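Local structure of probable threonyl-tRNA synthetase 1 (Aeropyrum pernix, 3A32) at residues V70-I75 against V136-R141; A56-K61 against R454-Q459; Y179-E184 against R311-S316. The protein probably catalyses the ATP-dependent attachment of threonine to tRNA(Thr), and lacks the domain that would remove wrongly attached serine. One frame throughout, in Å; residues are numbered along the deposited sequence.

Contact 1: V70-I75 against V136-R141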
loop_
_atom_site.group_PDB
_atom_site.type_symbol
_atom_site.label_atom_id
_atom_site.label_comp_id
_atom_site.label_asym_id
_atom_site.label_seq_id
_atom_site.Cartn_x
_atom_site.Cartn_y
_atom_site.Cartn_z
ATOM N N VAL A 70 9.861 -0.430 -7.673
ATOM C CA VAL A 70 8.776 -0.992 -6.878
ATOM C C VAL A 70 7.669 -1.526 -7.732
ATOM O O VAL A 70 7.304 -0.913 -8.748
ATOM C CB VAL A 70 8.279 -0.053 -5.757
ATOM C CG1 VAL A 70 9.536 0.375 -4.888
ATOM C CG2 VAL A 70 7.511 1.112 -6.300
ATOM N N VAL A 71 7.175 -2.699 -7.354
ATOM C CA VAL A 71 6.176 -3.361 -8.120
ATOM C C VAL A 71 5.123 -3.990 -7.219
ATOM O O VAL A 71 5.274 -4.096 -5.985
ATOM C CB VAL A 71 6.773 -4.407 -9.123
ATOM C CG1 VAL A 71 7.808 -3.733 -10.047
ATOM C CG2 VAL A 71 7.346 -5.616 -8.394
ATOM N N GLU A 72 4.024 -4.332 -7.841
ATOM C CA GLU A 72 2.976 -5.116 -7.185
ATOM C C GLU A 72 2.587 -6.185 -8.219
ATOM O O GLU A 72 2.336 -5.856 -9.406
ATOM C CB GLU A 72 1.801 -4.227 -6.757
ATOM C CG GLU A 72 0.542 -5.027 -6.360
ATOM C CD GLU A 72 -0.552 -4.207 -5.610
ATOM O OE1 GLU A 72 -0.366 -2.982 -5.434
ATOM O OE2 GLU A 72 -1.590 -4.830 -5.153
ATOM N N THR A 73 2.625 -7.454 -7.802
ATOM C CA THR A 73 2.355 -8.555 -8.749
ATOM C C THR A 73 1.080 -9.285 -8.318
ATOM O O THR A 73 0.684 -9.185 -7.151
ATOM C CB THR A 73 3.610 -9.509 -8.960
ATOM O OG1 THR A 73 3.990 -10.145 -7.723
ATOM C CG2 THR A 73 4.836 -8.742 -9.567
ATOM N N PRO A 74 0.425 -10.015 -9.247
ATOM C CA PRO A 74 -0.843 -10.627 -8.876
ATOM C C PRO A 74 -0.813 -11.590 -7.724
ATOM O O PRO A 74 0.222 -12.206 -7.409
ATOM C CB PRO A 74 -1.265 -11.359 -10.138
ATOM C CG PRO A 74 -0.585 -10.583 -11.236
ATOM C CD PRO A 74 0.752 -10.269 -10.650
ATOM N N ILE A 75 -1.967 -11.715 -7.087
ATOM C CA ILE A 75 -2.130 -12.640 -6.005
ATOM C C ILE A 75 -2.347 -14.095 -6.433
ATOM O O ILE A 75 -1.994 -15.020 -5.656
ATOM C CB ILE A 75 -3.175 -12.084 -5.014
ATOM C CG1 ILE A 75 -2.500 -10.855 -4.387
ATOM C CG2 ILE A 75 -3.654 -13.188 -3.999
ATOM C CD1 ILE A 75 -3.098 -10.302 -3.165
ATOM N N VAL A 136 14.364 -5.236 -8.160
ATOM C CA VAL A 136 12.906 -5.098 -8.096
ATOM C C VAL A 136 12.422 -5.415 -6.639
ATOM O O VAL A 136 12.764 -6.485 -6.100
ATOM C CB VAL A 136 12.232 -5.983 -9.185
ATOM C CG1 VAL A 136 12.586 -7.503 -9.033
ATOM C CG2 VAL A 136 10.775 -5.796 -9.225
ATOM N N PHE A 137 11.647 -4.498 -6.046
ATOM C CA PHE A 137 11.139 -4.615 -4.676
ATOM C C PHE A 137 9.605 -4.752 -4.661
ATOM O O PHE A 137 8.927 -4.069 -5.416
ATOM C CB PHE A 137 11.477 -3.370 -3.826
ATOM C CG PHE A 137 10.805 -3.382 -2.475
ATOM C CD1 PHE A 137 11.282 -4.208 -1.455
ATOM C CD2 PHE A 137 9.666 -2.615 -2.231
ATOM C CE1 PHE A 137 10.667 -4.258 -0.243
ATOM C CE2 PHE A 137 9.052 -2.651 -0.986
ATOM C CZ PHE A 137 9.538 -3.470 0.004
ATOM N N GLU A 138 9.067 -5.578 -3.771
ATOM C CA GLU A 138 7.600 -5.672 -3.608
ATOM C C GLU A 138 7.240 -5.920 -2.154
ATOM O O GLU A 138 7.858 -6.779 -1.533
ATOM C CB GLU A 138 6.960 -6.767 -4.488
ATOM C CG GLU A 138 5.478 -6.927 -4.232
ATOM C CD GLU A 138 4.749 -7.800 -5.249
ATOM O OE1 GLU A 138 5.393 -8.413 -6.153
ATOM O OE2 GLU A 138 3.509 -7.898 -5.128
ATOM N N PHE A 139 6.299 -5.120 -1.624
ATOM C CA PHE A 139 5.610 -5.384 -0.346
ATOM C C PHE A 139 4.607 -6.481 -0.702
ATOM O O PHE A 139 3.477 -6.206 -1.144
ATOM C CB PHE A 139 4.886 -4.098 0.102
ATOM C CG PHE A 139 4.350 -4.133 1.530
ATOM C CD1 PHE A 139 5.205 -4.015 2.624
ATOM C CD2 PHE A 139 2.982 -4.242 1.771
ATOM C CE1 PHE A 139 4.697 -4.057 3.949
ATOM C CE2 PHE A 139 2.470 -4.244 3.069
ATOM C CZ PHE A 139 3.333 -4.146 4.163
ATOM N N GLY A 140 5.026 -7.738 -0.594
ATOM C CA GLY A 140 4.286 -8.803 -1.313
ATOM C C GLY A 140 3.453 -9.665 -0.401
ATOM O O GLY A 140 3.846 -9.893 0.738
ATOM N N ARG A 141 2.331 -10.174 -0.893
ATOM C CA ARG A 141 1.377 -10.971 -0.057
ATOM C C ARG A 141 1.326 -12.412 -0.546
ATOM O O ARG A 141 0.934 -12.662 -1.686
ATOM C CB ARG A 141 -0.017 -10.365 -0.104
ATOM C CG ARG A 141 -0.033 -8.945 0.438
ATOM C CD ARG A 141 -1.201 -8.144 -0.073
ATOM N NE ARG A 141 -1.314 -6.944 0.754
ATOM C CZ ARG A 141 -0.773 -5.790 0.405
ATOM N NH1 ARG A 141 -0.146 -5.693 -0.762
ATOM N NH2 ARG A 141 -0.858 -4.764 1.214
#
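Thr73 grips the carboxylate of Glu138 with two bonds. Thr73 OG1 donates to Glu138 OE1 at 2.7 Å, on the syn lone pair. Thr73 N reaches Glu138 OE2 at 2.9 Å, nearly straight (170°) but from 47° above the carboxylate plane. Glu138 CG stands anti to its backbone N (chi1 175°) and lies 3.3 Å from Val71 O. His115 NE2 is a third partner, on Glu138 OE1. An alanine at Glu138 would probably leave Thr73 N, Thr73 OG1 and His115 NE2 without this acceptor and let the loop shift.

Packing is also tight at the start. Val71 CG2 meets Val136 CG2 at 3.5 Å, the two side chains crossing at about a right angle. Val71 N donates to Phe137 O at 2.9 Å, beside the short parallel bridge of Val70 with Phe137. The far end is looser. Ile75 CD1 only approaches Arg141 CD, at 4.2 Å, and Arg141 pairs with Glu72 of the second subunit.

Segment 70-75 and helix 48-65 fit motif 1 of class II synthetases, the dimer-interface motif; segment 136-141 fits motif 2's first strand. Helix 112-126 packs on Val71 and Thr73, helix 48-65 on Val70 and Phe137, and strand 159-170 flanks strand 134-143.

Contact 2: A56-K61 against R454-Q459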
loop_
_atom_site.group_PDB
_atom_site.type_symbol
_atom_site.label_atom_id
_atom_site.label_comp_id
_atom_site.label_asym_id
_atom_site.label_seq_id
_atom_site.Cartn_x
_atom_site.Cartn_y
_atom_site.Cartn_z
ATOM N N ALA A 56 4.074 -0.299 4.100
ATOM C CA ALA A 56 4.185 -0.451 2.653
ATOM C C ALA A 56 4.845 0.754 2.006
ATOM O O ALA A 56 5.689 0.612 1.116
ATOM C CB ALA A 56 2.786 -0.674 2.006
ATOM N N GLU A 57 4.430 1.940 2.473
ATOM C CA GLU A 57 4.790 3.235 1.919
ATOM C C GLU A 57 6.238 3.584 2.220
ATOM O O GLU A 57 6.971 4.015 1.334
ATOM C CB GLU A 57 3.862 4.311 2.524
ATOM C CG GLU A 57 4.282 5.669 2.123
ATOM C CD GLU A 57 3.583 6.838 2.863
ATOM O OE1 GLU A 57 2.447 6.641 3.335
ATOM O OE2 GLU A 57 4.234 7.954 2.903
ATOM N N VAL A 58 6.629 3.453 3.493
ATOM C CA VAL A 58 8.027 3.635 3.928
ATOM C C VAL A 58 8.981 2.639 3.262
ATOM O O VAL A 58 10.004 3.040 2.754
ATOM C CB VAL A 58 8.198 3.517 5.501
ATOM C CG1 VAL A 58 9.692 3.530 5.897
ATOM C CG2 VAL A 58 7.438 4.657 6.221
ATOM N N LEU A 59 8.648 1.356 3.259
ATOM C CA LEU A 59 9.523 0.358 2.662
ATOM C C LEU A 59 9.598 0.500 1.155
ATOM O O LEU A 59 10.683 0.367 0.609
ATOM C CB LEU A 59 9.106 -1.083 3.049
ATOM C CG LEU A 59 9.132 -1.305 4.567
ATOM C CD1 LEU A 59 8.531 -2.660 4.948
ATOM C CD2 LEU A 59 10.592 -1.145 5.048
ATOM N N ALA A 60 8.462 0.772 0.493
ATOM C CA ALA A 60 8.437 1.038 -0.937
ATOM C C ALA A 60 9.316 2.234 -1.320
ATOM O O ALA A 60 10.179 2.119 -2.188
ATOM C CB ALA A 60 6.974 1.233 -1.461
ATOM N N LYS A 61 9.104 3.370 -0.670
ATOM C CA LYS A 61 9.907 4.577 -0.916
ATOM C C LYS A 61 11.377 4.426 -0.568
ATOM O O LYS A 61 12.232 4.928 -1.327
ATOM C CB LYS A 61 9.299 5.808 -0.208
ATOM C CG LYS A 61 7.891 6.167 -0.745
ATOM C CD LYS A 61 7.171 7.235 0.073
ATOM C CE LYS A 61 5.859 7.556 -0.614
ATOM N NZ LYS A 61 5.046 8.585 0.105
ATOM N N ARG A 454 12.064 9.876 7.798
ATOM C CA ARG A 454 12.323 10.737 6.629
ATOM C C ARG A 454 13.628 10.462 5.889
ATOM O O ARG A 454 13.683 10.640 4.676
ATOM C CB ARG A 454 12.347 12.207 7.011
ATOM C CG ARG A 454 10.983 12.778 7.288
ATOM C CD ARG A 454 10.985 14.290 7.175
ATOM N NE ARG A 454 12.031 14.931 7.979
ATOM C CZ ARG A 454 11.957 15.174 9.294
ATOM N NH1 ARG A 454 10.875 14.807 10.007
ATOM N NH2 ARG A 454 12.977 15.811 9.893
ATOM N N SER A 455 14.681 10.078 6.599
ATOM C CA SER A 455 15.966 9.836 5.908
ATOM C C SER A 455 15.928 8.525 5.117
ATOM O O SER A 455 16.702 8.314 4.221
ATOM C CB SER A 455 17.185 9.887 6.851
ATOM O OG SER A 455 17.220 8.718 7.650
ATOM N N LEU A 456 15.011 7.642 5.475
ATOM C CA LEU A 456 14.803 6.395 4.748
ATOM C C LEU A 456 13.927 6.641 3.528
ATOM O O LEU A 456 14.248 6.205 2.442
ATOM C CB LEU A 456 14.083 5.383 5.640
ATOM C CG LEU A 456 14.779 4.703 6.800
ATOM C CD1 LEU A 456 13.742 3.737 7.424
ATOM C CD2 LEU A 456 16.004 3.946 6.360
ATOM N N SER A 457 12.808 7.334 3.717
ATOM C CA SER A 457 11.763 7.390 2.690
ATOM C C SER A 457 11.407 8.770 2.106
ATOM O O SER A 457 10.561 8.877 1.197
ATOM C CB SER A 457 10.523 6.644 3.178
ATOM O OG SER A 457 10.177 7.124 4.455
ATOM N N GLY A 458 12.079 9.810 2.570
ATOM C CA GLY A 458 11.814 11.140 2.091
ATOM C C GLY A 458 10.678 11.711 2.909
ATOM O O GLY A 458 10.746 12.817 3.360
ATOM N N GLN A 459 9.631 10.929 3.129
ATOM C CA GLN A 459 8.394 11.438 3.738
ATOM C C GLN A 459 8.101 10.499 4.893
ATOM O O GLN A 459 8.213 9.281 4.740
ATOM C CB GLN A 459 7.250 11.447 2.665
ATOM C CG GLN A 459 7.687 12.037 1.226
ATOM C CD GLN A 459 6.572 12.038 0.148
ATOM O OE1 GLN A 459 6.219 10.988 -0.450
ATOM N NE2 GLN A 459 6.017 13.254 -0.113
#
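The Gln459 amide and the Glu57 carboxylate each have Lys61 NZ above their plane. Lys61 NZ donates to Gln459 OE1 at 2.7 Å, from 36° out of the amide plane. The same nitrogen forms a salt bridge with Glu57 OE2 at 3.0 Å, from 50° out of the carboxylate plane. The Lys61 chain is extended beyond CG and crosses the Gln459 side chain at about a right angle. The amide has further partners in the second subunit: its OE1 accepts from Arg462 N and its NE2 donates to Ala460 O there. Lys61 NZ also pairs with Glu57 OE1 of the second subunit, and the reverse pair repeats the link. The two lysines are likely to offset the repulsion between the Glu57 carboxylates, which come close to each other across the dimer.

The contact sets the side of helix 48-65 against the C-terminal end of helix 435-457. The first helix fits the long helix of motif 1 of the class II core. The second lies between strands 424-431 and 465-466 of the anticodon-binding domain's sheet, so the contact joins the two domains. Gly458 leaves the helix with a positive phi of 86°. At these backbone angles a CB would press on the carbonyl O of Ser457.

Ser457 is the close backbone neighbour of Lys61. Ser457 CB lies 3.7 Å from Lys61 CB, and Ser457 O lies 3.6 Å from it. Ser457 CB also touches Val58 O, at 3.7 Å. The Val58 methyls sit near Ser457 OG, CG1 at 3.9 Å. Leu456 adds a looser apolar touch, its CD1 4.3 Å from Val58 CG1. Leu456 O, at the helix end, accepts a hydrogen bond from Arg65 NE, one turn past Lys61 in helix 48-65.

Contact 3: Y179-E184 against R311-S316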
loop_
_atom_site.group_PDB
_atom_site.type_symbol
_atom_site.label_atom_id
_atom_site.label_comp_id
_atom_site.label_asym_id
_atom_site.label_seq_id
_atom_site.Cartn_x
_atom_site.Cartn_y
_atom_site.Cartn_z
ATOM N N TYR A 179 26.791 -6.411 -0.073
ATOM C CA TYR A 179 27.147 -5.493 0.973
ATOM C C TYR A 179 26.044 -4.440 1.165
ATOM O O TYR A 179 25.638 -4.170 2.289
ATOM C CB TYR A 179 28.505 -4.844 0.669
ATOM C CG TYR A 179 28.947 -3.905 1.760
ATOM C CD1 TYR A 179 29.525 -4.395 2.954
ATOM C CD2 TYR A 179 28.759 -2.529 1.621
ATOM C CE1 TYR A 179 29.888 -3.513 3.970
ATOM C CE2 TYR A 179 29.141 -1.652 2.610
ATOM C CZ TYR A 179 29.697 -2.142 3.758
ATOM O OH TYR A 179 30.031 -1.222 4.713
ATOM N N ASP A 180 25.568 -3.854 0.067
ATOM C CA ASP A 180 24.540 -2.843 0.091
ATOM C C ASP A 180 23.248 -3.314 0.739
ATOM O O ASP A 180 22.581 -2.514 1.425
ATOM C CB ASP A 180 24.232 -2.353 -1.324
ATOM C CG ASP A 180 25.374 -1.439 -1.911
ATOM O OD1 ASP A 180 26.313 -1.060 -1.188
ATOM O OD2 ASP A 180 25.305 -1.099 -3.111
ATOM N N VAL A 181 22.908 -4.598 0.528
ATOM C CA VAL A 181 21.695 -5.180 1.142
ATOM C C VAL A 181 21.888 -5.251 2.627
ATOM O O VAL A 181 20.972 -4.897 3.366
ATOM C CB VAL A 181 21.279 -6.547 0.538
ATOM C CG1 VAL A 181 20.109 -7.188 1.347
ATOM C CG2 VAL A 181 20.850 -6.349 -0.932
ATOM N N PHE A 182 23.099 -5.621 3.073
ATOM C CA PHE A 182 23.374 -5.509 4.487
ATOM C C PHE A 182 23.157 -4.073 4.962
ATOM O O PHE A 182 22.559 -3.861 6.020
ATOM C CB PHE A 182 24.798 -5.967 4.891
ATOM C CG PHE A 182 25.143 -5.598 6.318
ATOM C CD1 PHE A 182 24.757 -6.411 7.376
ATOM C CD2 PHE A 182 25.808 -4.426 6.603
ATOM C CE1 PHE A 182 25.052 -6.059 8.715
ATOM C CE2 PHE A 182 26.095 -4.064 7.936
ATOM C CZ PHE A 182 25.708 -4.895 8.981
ATOM N N GLU A 183 23.652 -3.090 4.198
ATOM C CA GLU A 183 23.558 -1.675 4.622
ATOM C C GLU A 183 22.085 -1.218 4.650
ATOM O O GLU A 183 21.690 -0.458 5.504
ATOM C CB GLU A 183 24.401 -0.746 3.731
ATOM C CG GLU A 183 25.908 -0.891 3.892
ATOM C CD GLU A 183 26.497 -0.246 5.178
ATOM O OE1 GLU A 183 26.017 -0.510 6.288
ATOM O OE2 GLU A 183 27.462 0.543 5.073
ATOM N N GLU A 184 21.285 -1.725 3.723
ATOM C CA GLU A 184 19.851 -1.473 3.734
ATOM C C GLU A 184 19.164 -2.021 4.992
ATOM O O GLU A 184 18.373 -1.340 5.613
ATOM C CB GLU A 184 19.242 -2.070 2.451
ATOM C CG GLU A 184 19.640 -1.264 1.236
ATOM C CD GLU A 184 19.453 -1.961 -0.060
ATOM O OE1 GLU A 184 18.864 -3.059 -0.134
ATOM O OE2 GLU A 184 19.897 -1.370 -1.050
ATOM N N ARG A 311 16.147 -11.570 -1.761
ATOM C CA ARG A 311 16.560 -10.953 -0.494
ATOM C C ARG A 311 15.393 -10.320 0.238
ATOM O O ARG A 311 14.526 -9.754 -0.391
ATOM C CB ARG A 311 17.689 -9.934 -0.717
ATOM C CG ARG A 311 17.457 -8.829 -1.768
ATOM C CD ARG A 311 17.132 -7.453 -1.146
ATOM N NE ARG A 311 15.783 -7.305 -0.576
ATOM C CZ ARG A 311 15.336 -6.186 0.010
ATOM N NH1 ARG A 311 16.119 -5.100 0.095
ATOM N NH2 ARG A 311 14.101 -6.139 0.501
ATOM N N ALA A 312 15.347 -10.425 1.564
ATOM C CA ALA A 312 14.451 -9.586 2.358
ATOM C C ALA A 312 15.296 -9.010 3.475
ATOM O O ALA A 312 16.270 -9.630 3.842
ATOM C CB ALA A 312 13.277 -10.410 2.912
ATOM N N LEU A 313 14.900 -7.881 4.059
ATOM C CA LEU A 313 15.580 -7.307 5.225
ATOM C C LEU A 313 14.929 -7.767 6.503
ATOM O O LEU A 313 15.616 -8.179 7.400
ATOM C CB LEU A 313 15.631 -5.766 5.185
ATOM C CG LEU A 313 16.044 -5.076 3.862
ATOM C CD1 LEU A 313 16.015 -3.560 4.028
ATOM C CD2 LEU A 313 17.426 -5.503 3.329
ATOM N N LEU A 314 13.601 -7.674 6.588
ATOM C CA LEU A 314 12.822 -8.081 7.756
ATOM C C LEU A 314 12.436 -9.546 7.607
ATOM O O LEU A 314 12.532 -10.303 8.560
ATOM C CB LEU A 314 11.549 -7.221 7.859
ATOM C CG LEU A 314 11.697 -5.689 7.818
ATOM C CD1 LEU A 314 10.337 -4.927 7.974
ATOM C CD2 LEU A 314 12.722 -5.233 8.857
ATOM N N GLY A 315 11.994 -9.939 6.400
ATOM C CA GLY A 315 11.528 -11.320 6.165
ATOM C C GLY A 315 10.018 -11.333 6.117
ATOM O O GLY A 315 9.439 -10.560 5.385
ATOM N N SER A 316 9.366 -12.173 6.918
ATOM C CA SER A 316 7.948 -12.013 7.144
ATOM C C SER A 316 7.765 -10.785 8.033
ATOM O O SER A 316 8.348 -10.690 9.106
ATOM C CB SER A 316 7.377 -13.251 7.803
ATOM O OG SER A 316 6.066 -13.020 8.297
#
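Arg311 meets Val181 with its CD atom and Glu184 with its guanidinium. The Arg311 chain bends at chi2 and chi3 and does not run straight out from the strand. Arg311 CD rests against both methyls of Val181, 3.9 Å from CG2. Arg311 NH1 makes a salt bridge with Glu184 OE1 at 3.4 Å. The carboxylate oxygen comes at the edge of the guanidinium, near its plane, but the two groups are turned 56° apart. The link is long, and other partners share the work. Arg311 NH2 donates to Asp163 O, while Arg311 NH1 also bonds His63 NE2 and Tyr68 OH. Tyr68 OH bonds Glu184 OE1 as well, so it bridges the ion pair.

Leu313 points toward the helix and carries the apolar part of the contact. Its CD2 lies 3.7 Å from Val181 CG1 and 3.6 Å from Val181 O. Its CD1 lies 3.6 Å from Glu184 O and 3.9 Å from Glu184 CB. The two methyls thus span one turn of the helix and touch backbone carbonyl oxygens as well as side chains.

The chain turns a corner at residues 313 to 315. Gly315 has a phi of 104°, where a CB would press on the carbonyl O of Leu314. Ser316 then takes the N-cap position, its OG accepting from Arg319 N.

The sequence and the strand-then-helix order fit motif 3 of class II synthetases. Strand 306-316 runs antiparallel between strands 159-170 and 273-284 of the catalytic sheet. Helix 174-191 packs on this strand through Val181, Glu184, Met185 and Val188, and helix 317-327 follows the corner.

How the contacts relate
Phe137 of contact 1 ties the three sites together. Its CE2 lies 3.7 Å from Ala60 CA of contact 2, and its CD1 lies 3.9 Å from Arg311 NH2 of contact 3. Contacts 2 and 3 meet more loosely, Leu59 CD1 to Leu314 CD1 at 4.2 Å. The centres are about 15 to 16 Å apart. Contacts 1 and 3 reach the same catalytic sheet, and both lie near the zinc site formed by Cys112, His166 and His310. The zinc ion is about 9 Å from the side chain of Val136 and about 8 Å from that of Arg311. Contact 2 is away from that site. Contacts 1 and 2 touch the second subunit; contact 3 does not.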